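Local coordinates for protein pyruvate kinase (Pseudomonas aeruginosa, PDB 6QXL) that probably transfers the phosphoryl group of phosphoenolpyruvate to ADP, giving pyruvate and ATP in the last step of glycolysis, at residues A[50-55]-A[63-68]; A[187-192]-A[411-416]. All blocks are in the same frame, centred on the assembly; numbering follows the deposited sequence.

Contact 1 of 2, residues A[50-55]-A[63-68]; sequences RLVREL and VALLGD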
loop_
_atom_site.group_PDB
_atom_site.type_symbol
_atom_site.label_atom_id
_atom_site.label_comp_id
_atom_site.label_asym_id
_atom_site.label_seq_id
_atom_site.Cartn_x
_atom_site.Cartn_y
_atom_site.Cartn_z
ATOM N N ARG A 50 -10.163 -25.462 43.059
ATOM C CA ARG A 50 -9.508 -25.001 44.277
ATOM C C ARG A 50 -8.001 -25.219 44.185
ATOM O O ARG A 50 -7.214 -24.359 44.590
ATOM C CB ARG A 50 -10.102 -25.717 45.485
ATOM C CG ARG A 50 -9.614 -25.350 46.867
ATOM C CD ARG A 50 -10.437 -25.932 48.014
ATOM N NE ARG A 50 -11.920 -26.066 47.902
ATOM C CZ ARG A 50 -12.788 -25.049 47.827
ATOM N NH1 ARG A 50 -14.087 -25.292 47.707
ATOM N NH2 ARG A 50 -12.358 -23.789 47.857
ATOM N N LEU A 51 -7.606 -26.348 43.620
ATOM C CA LEU A 51 -6.207 -26.734 43.586
ATOM C C LEU A 51 -5.408 -25.853 42.622
ATOM O O LEU A 51 -4.267 -25.491 42.917
ATOM C CB LEU A 51 -6.112 -28.210 43.177
ATOM C CG LEU A 51 -5.045 -29.141 43.743
ATOM C CD1 LEU A 51 -4.834 -28.951 45.226
ATOM C CD2 LEU A 51 -5.440 -30.587 43.465
ATOM N N VAL A 52 -5.997 -25.510 41.482
ATOM C CA VAL A 52 -5.291 -24.691 40.505
ATOM C C VAL A 52 -5.104 -23.297 41.075
ATOM O O VAL A 52 -4.016 -22.733 40.987
ATOM C CB VAL A 52 -6.013 -24.647 39.139
ATOM C CG1 VAL A 52 -5.317 -23.688 38.181
ATOM C CG2 VAL A 52 -6.214 -25.958 38.523
ATOM N N ARG A 53 -6.141 -22.752 41.695
ATOM C CA ARG A 53 -6.029 -21.412 42.280
ATOM C C ARG A 53 -5.016 -21.354 43.408
ATOM O O ARG A 53 -4.278 -20.388 43.517
ATOM C CB ARG A 53 -7.398 -20.897 42.732
ATOM C CG ARG A 53 -8.230 -20.447 41.551
ATOM C CD ARG A 53 -9.645 -20.093 41.917
ATOM N NE ARG A 53 -10.273 -19.362 40.803
ATOM C CZ ARG A 53 -11.592 -19.224 40.609
ATOM N NH1 ARG A 53 -12.465 -19.728 41.473
ATOM N NH2 ARG A 53 -12.038 -18.564 39.550
ATOM N N GLU A 54 -4.967 -22.401 44.222
ATOM C CA GLU A 54 -3.993 -22.495 45.312
ATOM C C GLU A 54 -2.581 -22.564 44.767
ATOM O O GLU A 54 -1.708 -21.809 45.174
ATOM C CB GLU A 54 -4.318 -23.714 46.181
ATOM C CG GLU A 54 -5.437 -23.422 47.185
ATOM C CD GLU A 54 -5.991 -24.659 47.892
ATOM O OE1 GLU A 54 -7.067 -24.549 48.525
ATOM O OE2 GLU A 54 -5.348 -25.725 47.816
ATOM N N LEU A 55 -2.368 -23.453 43.821
ATOM C CA LEU A 55 -1.046 -23.670 43.254
ATOM C C LEU A 55 -0.570 -22.483 42.408
ATOM O O LEU A 55 0.624 -22.164 42.397
ATOM C CB LEU A 55 -1.052 -24.957 42.453
ATOM C CG LEU A 55 -1.135 -26.205 43.320
ATOM C CD1 LEU A 55 -1.606 -27.413 42.517
ATOM C CD2 LEU A 55 0.214 -26.508 43.964
ATOM N N VAL A 63 -3.888 -17.677 36.875
ATOM C CA VAL A 63 -4.497 -18.633 35.982
ATOM C C VAL A 63 -6.012 -18.487 36.045
ATOM O O VAL A 63 -6.614 -18.605 37.102
ATOM C CB VAL A 63 -4.086 -20.060 36.351
ATOM C CG1 VAL A 63 -4.801 -21.080 35.457
ATOM C CG2 VAL A 63 -2.555 -20.204 36.266
ATOM N N ALA A 64 -6.633 -18.227 34.900
ATOM C CA ALA A 64 -8.082 -18.165 34.838
ATOM C C ALA A 64 -8.661 -19.569 34.820
ATOM O O ALA A 64 -7.967 -20.531 34.496
ATOM C CB ALA A 64 -8.530 -17.400 33.600
ATOM N N LEU A 65 -9.946 -19.652 35.160
ATOM C CA LEU A 65 -10.703 -20.870 35.079
ATOM C C LEU A 65 -11.822 -20.690 34.091
ATOM O O LEU A 65 -12.619 -19.764 34.199
ATOM C CB LEU A 65 -11.288 -21.264 36.437
ATOM C CG LEU A 65 -10.318 -21.521 37.585
ATOM C CD1 LEU A 65 -11.078 -22.196 38.756
ATOM C CD2 LEU A 65 -9.115 -22.362 37.184
ATOM N N LEU A 66 -11.875 -21.605 33.130
ATOM C CA LEU A 66 -12.879 -21.589 32.096
ATOM C C LEU A 66 -13.718 -22.842 32.271
ATOM O O LEU A 66 -13.168 -23.944 32.377
ATOM C CB LEU A 66 -12.202 -21.565 30.724
ATOM C CG LEU A 66 -13.133 -21.550 29.517
ATOM C CD1 LEU A 66 -12.494 -20.770 28.396
ATOM C CD2 LEU A 66 -13.461 -22.938 29.031
ATOM N N GLY A 67 -15.039 -22.653 32.278
ATOM C CA GLY A 67 -15.989 -23.742 32.395
ATOM C C GLY A 67 -16.697 -23.926 31.079
ATOM O O GLY A 67 -17.304 -22.986 30.559
ATOM N N ASP A 68 -16.630 -25.141 30.544
ATOM C CA ASP A 68 -17.127 -25.432 29.211
ATOM C C ASP A 68 -18.433 -26.204 29.310
ATOM O O ASP A 68 -18.432 -27.356 29.722
ATOM C CB ASP A 68 -16.039 -26.208 28.416
ATOM C CG ASP A 68 -16.224 -26.137 26.909
ATOM O OD1 ASP A 68 -17.384 -26.278 26.454
ATOM O OD2 ASP A 68 -15.230 -25.919 26.165
#
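The guanidinium group of Arg53 lies flat against Leu65, one of its faces covered by a methyl group: Leu65 CD1 sits over the centre of the plane, with Arg53 CZ 3.5 Å from it, while Arg53 NE and NH2 each lie 3.9 Å from Leu65 CG. The polar rim of the same group serves other partners. Arg53 NH2 forms a salt bridge with Asp189 and a hydrogen bond to the carbonyl oxygen of Asp187, and Arg53 NH1 bonds to that of Met186, so that three acceptors fix the rotation of the plane that Leu65 packs against. The arginine reaches this position because its chain is extended from CG to NE (chi2 173°, chi3 166°), which brings the guanidinium over Leu65. Helix 42-58 and strand 64-68 are the last two elements of a right-handed beta-alpha-beta unit that begins with strand 32-36, one step of the TIM barrel that forms the catalytic domain of pyruvate kinases; the contact is the helix layer meeting the outside of the barrel wall. One helix position before the arginine, Val52 supplies the apolar half. Its CG1, set anti to the backbone N (chi1 175°), comes within 3.8 Å of Val63 CG1, the two valines crossing at about a right angle. The same Val52 CG1 is 4.1 Å from Leu65 CD2, and Ile26 of helix 19-28 packs on Val52.

Contact 2 of 2, residues A[187-192]-A[411-416]; sequences DLDYVA and TQARVA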
loop_
_atom_site.group_PDB
_atom_site.type_symbol
_atom_site.label_atom_id
_atom_site.label_comp_id
_atom_site.label_asym_id
_atom_site.label_seq_id
_atom_site.Cartn_x
_atom_site.Cartn_y
_atom_site.Cartn_z
ATOM N N ASP A 187 -17.273 -19.231 41.064
ATOM C CA ASP A 187 -16.633 -17.957 40.651
ATOM C C ASP A 187 -15.705 -18.135 39.458
ATOM O O ASP A 187 -14.571 -17.658 39.452
ATOM C CB ASP A 187 -15.845 -17.300 41.811
ATOM C CG ASP A 187 -16.734 -16.603 42.794
ATOM O OD1 ASP A 187 -17.997 -16.518 42.612
ATOM O OD2 ASP A 187 -16.122 -16.093 43.752
ATOM N N LEU A 188 -16.181 -18.847 38.446
ATOM C CA LEU A 188 -15.370 -19.074 37.266
ATOM C C LEU A 188 -15.171 -17.769 36.500
ATOM O O LEU A 188 -16.059 -16.919 36.452
ATOM C CB LEU A 188 -16.011 -20.133 36.370
ATOM C CG LEU A 188 -16.128 -21.551 36.939
ATOM C CD1 LEU A 188 -16.592 -22.498 35.858
ATOM C CD2 LEU A 188 -14.812 -22.033 37.539
ATOM N N ASP A 189 -13.989 -17.624 35.922
ATOM C CA ASP A 189 -13.629 -16.422 35.183
ATOM C C ASP A 189 -14.228 -16.398 33.774
ATOM O O ASP A 189 -14.598 -15.335 33.274
ATOM C CB ASP A 189 -12.123 -16.315 35.143
ATOM C CG ASP A 189 -11.517 -16.391 36.529
ATOM O OD1 ASP A 189 -11.783 -15.502 37.346
ATOM O OD2 ASP A 189 -10.837 -17.372 36.833
ATOM N N TYR A 190 -14.323 -17.569 33.138
ATOM C CA TYR A 190 -14.897 -17.690 31.798
ATOM C C TYR A 190 -15.860 -18.858 31.757
ATOM O O TYR A 190 -15.639 -19.883 32.392
ATOM C CB TYR A 190 -13.794 -17.908 30.740
ATOM C CG TYR A 190 -12.946 -16.699 30.471
ATOM C CD1 TYR A 190 -13.392 -15.682 29.637
ATOM C CD2 TYR A 190 -11.697 -16.567 31.053
ATOM C CE1 TYR A 190 -12.607 -14.572 29.395
ATOM C CE2 TYR A 190 -10.907 -15.457 30.810
ATOM C CZ TYR A 190 -11.359 -14.488 29.969
ATOM O OH TYR A 190 -10.581 -13.388 29.764
ATOM N N VAL A 191 -16.918 -18.697 30.979
ATOM C CA VAL A 191 -17.861 -19.767 30.688
ATOM C C VAL A 191 -18.023 -19.850 29.178
ATOM O O VAL A 191 -18.278 -18.846 28.523
ATOM C CB VAL A 191 -19.219 -19.500 31.337
ATOM C CG1 VAL A 191 -20.273 -20.488 30.858
ATOM C CG2 VAL A 191 -19.078 -19.597 32.842
ATOM N N ALA A 192 -17.894 -21.059 28.638
ATOM C CA ALA A 192 -17.985 -21.280 27.197
ATOM C C ALA A 192 -19.283 -21.956 26.835
ATOM O O ALA A 192 -19.648 -22.979 27.423
ATOM C CB ALA A 192 -16.819 -22.109 26.715
ATOM N N THR A 411 -10.401 -9.317 37.802
ATOM C CA THR A 411 -9.647 -8.727 36.712
ATOM C C THR A 411 -8.281 -9.369 36.583
ATOM O O THR A 411 -7.830 -9.650 35.474
ATOM C CB THR A 411 -9.528 -7.195 36.917
ATOM O OG1 THR A 411 -10.851 -6.641 36.964
ATOM C CG2 THR A 411 -8.736 -6.536 35.827
ATOM N N GLN A 412 -7.616 -9.601 37.710
ATOM C CA GLN A 412 -6.278 -10.216 37.683
ATOM C C GLN A 412 -6.279 -11.558 36.937
ATOM O O GLN A 412 -5.305 -11.902 36.285
ATOM C CB GLN A 412 -5.758 -10.421 39.107
ATOM C CG GLN A 412 -5.334 -9.130 39.801
ATOM C CD GLN A 412 -5.289 -9.244 41.318
ATOM O OE1 GLN A 412 -5.525 -10.321 41.889
ATOM N NE2 GLN A 412 -5.045 -8.140 41.967
ATOM N N ALA A 413 -7.384 -12.309 37.041
ATOM C CA ALA A 413 -7.508 -13.586 36.351
ATOM C C ALA A 413 -7.961 -13.423 34.907
ATOM O O ALA A 413 -7.439 -14.077 34.011
ATOM C CB ALA A 413 -8.471 -14.495 37.091
ATOM N N ARG A 414 -8.945 -12.568 34.694
ATOM C CA ARG A 414 -9.497 -12.338 33.368
ATOM C C ARG A 414 -8.411 -12.125 32.318
ATOM O O ARG A 414 -8.367 -12.791 31.284
ATOM C CB ARG A 414 -10.402 -11.118 33.406
ATOM C CG ARG A 414 -11.471 -11.179 32.365
ATOM C CD ARG A 414 -12.124 -9.841 32.203
ATOM N NE ARG A 414 -12.730 -9.158 33.326
ATOM C CZ ARG A 414 -13.803 -9.541 33.989
ATOM N NH1 ARG A 414 -14.395 -10.707 33.750
ATOM N NH2 ARG A 414 -14.254 -8.775 34.971
ATOM N N VAL A 415 -7.481 -11.244 32.612
ATOM C CA VAL A 415 -6.494 -10.859 31.612
ATOM C C VAL A 415 -5.487 -11.965 31.316
ATOM O O VAL A 415 -4.706 -11.841 30.386
ATOM C CB VAL A 415 -5.782 -9.552 31.983
ATOM C CG1 VAL A 415 -6.795 -8.455 32.212
ATOM C CG2 VAL A 415 -4.895 -9.725 33.206
ATOM N N ALA A 416 -5.519 -13.056 32.070
ATOM C CA ALA A 416 -4.630 -14.177 31.785
ATOM C C ALA A 416 -4.818 -14.756 30.372
ATOM O O ALA A 416 -3.881 -15.284 29.803
ATOM C CB ALA A 416 -4.787 -15.267 32.836
#
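Asp189 and Arg414 bring the two backbones closest, their CA atoms 6.1 Å apart, where the chain entering strand 190-193 of the TIM barrel meets helix 409-414. Since that helix belongs to the C-terminal alpha/beta domain, this is a domain interface, made by residues 219 apart in sequence at their nearest ends and buried on both sides. Asp189 points at the helix and lays its carboxylate against the methyl group of Ala413, OD1 being 3.5 Å from Ala413 CB. The charge is met by other groups: OD1 pairs with Arg409 on the same helix, one turn earlier, whereas OD2 takes the backbone N-H of Leu65. Arg414 turns its guanidinium away to Glu410, to the carbonyl oxygen of Ser386 and to a cation-pi contact with Trp217; its chain bends at chi3 (-56°), and the side chain lies about 8 Å from the bound glucose 6-phosphate. Its aliphatic root stays behind, with Arg414 CG 3.5 Å from Tyr190 OH. Tyr190 reaches from the barrel to the helix with its ring, packed by Met417 and Phe418, and presents its hydroxyl there. Tyr190 OH donates a hydrogen bond of 2.8 Å to Arg414 O, which lies at the ring's edge and in its plane; the C=O...donor angle is 124°, and the hydroxyl oxygen is tilted 35° from the carbonyl plane.

How the contacts relate
Both contacts are buried, and they share a wall: strands 64-68 and 190-193 are neighbours in the barrel, where Ala192 N lies 2.8 Å from Gly67 O in a probable hydrogen bond. Contact 1 stays within the barrel domain, joining a helix to the strand that follows it, and relies on packing against apolar side chains. Contact 2 joins that barrel to the alpha/beta domain, and a single polar bond crosses it. The two are linked as well, because segment 50-55 reaches polar groups of segment 187-192, so that the helix layer of the barrel and the helix of the second domain meet on the same short run of chain.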